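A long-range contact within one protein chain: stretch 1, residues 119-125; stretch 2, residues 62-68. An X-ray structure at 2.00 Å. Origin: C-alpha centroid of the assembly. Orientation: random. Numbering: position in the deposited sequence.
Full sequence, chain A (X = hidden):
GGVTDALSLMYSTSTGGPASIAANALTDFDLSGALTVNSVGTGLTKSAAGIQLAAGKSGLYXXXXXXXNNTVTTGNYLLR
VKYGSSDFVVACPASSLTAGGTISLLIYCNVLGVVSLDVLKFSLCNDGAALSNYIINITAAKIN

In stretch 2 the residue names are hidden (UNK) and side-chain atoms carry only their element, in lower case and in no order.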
# COMPACT_ATOMS: atom_id res chain seq x y z
N VAL A 119 -17.74 -10.63 -2.13
CA VAL A 119 -17.17 -10.47 -0.80
C VAL A 119 -15.65 -10.40 -0.82
O VAL A 119 -14.99 -11.18 -1.51
CB VAL A 119 -17.59 -11.64 0.13
CG1 VAL A 119 -17.20 -12.97 -0.49
CG2 VAL A 119 -16.93 -11.49 1.50
N LEU A 120 -15.10 -9.45 -0.07
CA LEU A 120 -13.66 -9.31 0.04
C LEU A 120 -13.26 -10.30 1.12
O LEU A 120 -13.77 -10.24 2.24
CB LEU A 120 -13.31 -7.88 0.48
CG LEU A 120 -13.53 -6.78 -0.56
CD1 LEU A 120 -13.46 -5.42 0.10
CD2 LEU A 120 -12.48 -6.90 -1.66
N LYS A 121 -12.35 -11.21 0.79
CA LYS A 121 -11.89 -12.21 1.75
C LYS A 121 -10.49 -11.87 2.24
O LYS A 121 -9.63 -11.46 1.46
CB LYS A 121 -11.91 -13.60 1.12
CG LYS A 121 -13.31 -14.07 0.70
CD LYS A 121 -13.26 -15.45 0.07
CE LYS A 121 -14.66 -15.95 -0.27
NZ LYS A 121 -14.63 -17.32 -0.87
N PHE A 122 -10.26 -12.02 3.54
CA PHE A 122 -8.97 -11.70 4.13
C PHE A 122 -8.34 -12.85 4.90
O PHE A 122 -9.04 -13.65 5.53
CB PHE A 122 -9.11 -10.51 5.09
CG PHE A 122 -9.69 -9.28 4.46
CD1 PHE A 122 -11.06 -9.16 4.25
CD2 PHE A 122 -8.86 -8.24 4.05
CE1 PHE A 122 -11.60 -8.02 3.66
CE2 PHE A 122 -9.38 -7.09 3.45
CZ PHE A 122 -10.76 -6.98 3.25
N SER A 123 -7.02 -12.92 4.85
CA SER A 123 -6.28 -13.96 5.56
C SER A 123 -4.81 -13.59 5.69
O SER A 123 -4.25 -12.87 4.86
CB SER A 123 -6.39 -15.31 4.86
OG SER A 123 -5.80 -16.33 5.65
N LEU A 124 -4.19 -14.09 6.75
CA LEU A 124 -2.77 -13.87 7.00
C LEU A 124 -2.29 -14.88 8.02
O LEU A 124 -3.10 -15.54 8.68
CB LEU A 124 -2.53 -12.43 7.50
CG LEU A 124 -3.11 -11.96 8.84
CD1 LEU A 124 -2.38 -12.63 10.00
CD2 LEU A 124 -2.96 -10.45 8.93
N CYS A 125 -0.98 -15.02 8.13
CA CYS A 125 -0.37 -15.94 9.08
C CYS A 125 1.10 -15.60 9.09
O CYS A 125 1.53 -14.65 8.44
CB CYS A 125 -0.50 -17.39 8.60
SG CYS A 125 0.62 -17.81 7.20
N UNK A 62 -10.28 0.93 -1.97
CA UNK A 62 -8.97 1.05 -1.34
C UNK A 62 -9.06 0.13 -0.13
O UNK A 62 -9.95 0.28 0.71
o UNK A 62 -5.92 2.41 -1.98
c UNK A 62 -6.18 2.08 -0.82
c UNK A 62 -8.70 2.49 -0.90
n UNK A 62 -5.43 1.23 -0.13
c UNK A 62 -7.40 2.65 -0.11
N UNK A 63 -8.13 -0.81 -0.05
CA UNK A 63 -8.12 -1.79 1.02
C UNK A 63 -6.78 -1.90 1.73
O UNK A 63 -5.72 -1.87 1.09
c UNK A 63 -8.44 -4.22 1.54
c UNK A 63 -9.85 -3.10 -0.23
c UNK A 63 -10.09 -4.22 -1.22
c UNK A 63 -8.48 -3.17 0.45
N UNK A 64 -6.83 -2.04 3.05
CA UNK A 64 -5.62 -2.19 3.85
C UNK A 64 -5.85 -3.19 4.97
O UNK A 64 -6.89 -3.18 5.62
c UNK A 64 -5.18 -0.86 4.51
c UNK A 64 -4.04 -1.12 5.51
o UNK A 64 -4.73 0.05 3.51
N UNK A 65 -4.89 -4.08 5.15
CA UNK A 65 -4.95 -5.04 6.24
C UNK A 65 -3.57 -5.05 6.86
O UNK A 65 -2.57 -5.23 6.17
c UNK A 65 -5.30 -6.44 5.75
c UNK A 65 -4.73 -9.57 4.92
se UNK A 65 -5.84 -9.22 6.50
c UNK A 65 -5.17 -7.46 6.89
N UNK A 66 -3.53 -4.83 8.17
CA UNK A 66 -2.27 -4.81 8.90
C UNK A 66 -2.32 -5.76 10.09
O UNK A 66 -3.39 -6.11 10.57
c UNK A 66 -1.96 -3.40 9.44
o UNK A 66 -3.06 -2.96 10.25
c UNK A 66 -1.75 -2.43 8.29
N UNK A 67 -1.14 -6.17 10.55
CA UNK A 67 -1.06 -7.05 11.70
C UNK A 67 0.19 -6.79 12.51
O UNK A 67 1.25 -6.49 11.97
c UNK A 67 0.15 -8.85 10.41
c UNK A 67 -1.06 -8.55 11.29
c UNK A 67 -1.01 -9.42 12.54
N UNK A 68 0.03 -6.89 13.83
CA UNK A 68 1.11 -6.77 14.78
C UNK A 68 0.88 -7.95 15.73
O UNK A 68 -0.23 -8.16 16.21
n UNK A 68 4.23 -3.91 16.29
c UNK A 68 3.94 -4.83 15.14
c UNK A 68 1.05 -5.46 15.58
c UNK A 68 2.85 -4.34 14.19
c UNK A 68 1.48 -4.20 14.85

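Position 62 carries three side-chain carbons in a row, the third bonded to one oxygen and one nitrogen. That is a carboxamide on a two-carbon stem. The side chain is out of reach of stretch 1. The residue is Gln62.

Position 63 has four side-chain carbons, forked at the first, with one arm two carbons long. Its CA-to-CB bond points toward stretch 1. The end of the long arm lies 3.6 Å from Leu120 CD2, and the short arm lies 3.6 Å from Phe122 CE2. A beta-branched, four-carbon side chain is isoleucine, so this is Ile63. CD1 is the atom that meets Leu120, and CG2 sits at the edge of the Phe122 ring, near its plane.

Position 64 has one carbon bearing one oxygen and one further carbon. CA-to-CB points away from stretch 1, and the side chain makes no contact with it. The residue is Thr64. Its OG1 is hydrogen-bonded elsewhere in the structure.

Position 65 is unbranched: two carbons, a selenium, then one carbon. Its CA-to-CB bond points toward stretch 1. The selenium lies 3.8 Å from Phe122 CB and 4.0 Å from Leu124 CD2. The terminal carbon comes within 3.3 Å of the backbone atom Ser123 O. Selenium in this chain identifies selenomethionine, named here Met65. SE is 5.2 Å from the centroid of the Phe122 ring, in an oblique position.

Position 66 repeats the pattern of one carbon with one oxygen and one carbon. Its CA-to-CB bond points away, and it touches nothing on stretch 1. The residue is Thr66.

Position 67 has three carbons, the first carrying the other two. Its CA-to-CB bond points toward stretch 1, and its CB lies 3.6 Å from Leu124 CD2. The short symmetric fork is valine, Val67.

Position 68 has four carbons in a row ending in nitrogen. It does not reach stretch 1. The residue is Lys68, and its NZ is hydrogen-bonded to a residue just before or after one of the stretches.

The two strands run in roughly the same direction, 26° apart, with axes 9.0 Å apart at closest approach. No hydrogen bond links them, so side-chain packing makes the contact. Alternation along each strand sends Leu120, Phe122 and Leu124 toward Ile63, Met65 and Val67. Their CA atoms pair in that order. Met65 fills the middle of the contact: its selenium packs against both Phe122 and Leu124, and its CE reaches the Ser123 backbone. Together the stretches bury 382 Å² of surface.

Stretch 2 62-68: QITMTVK
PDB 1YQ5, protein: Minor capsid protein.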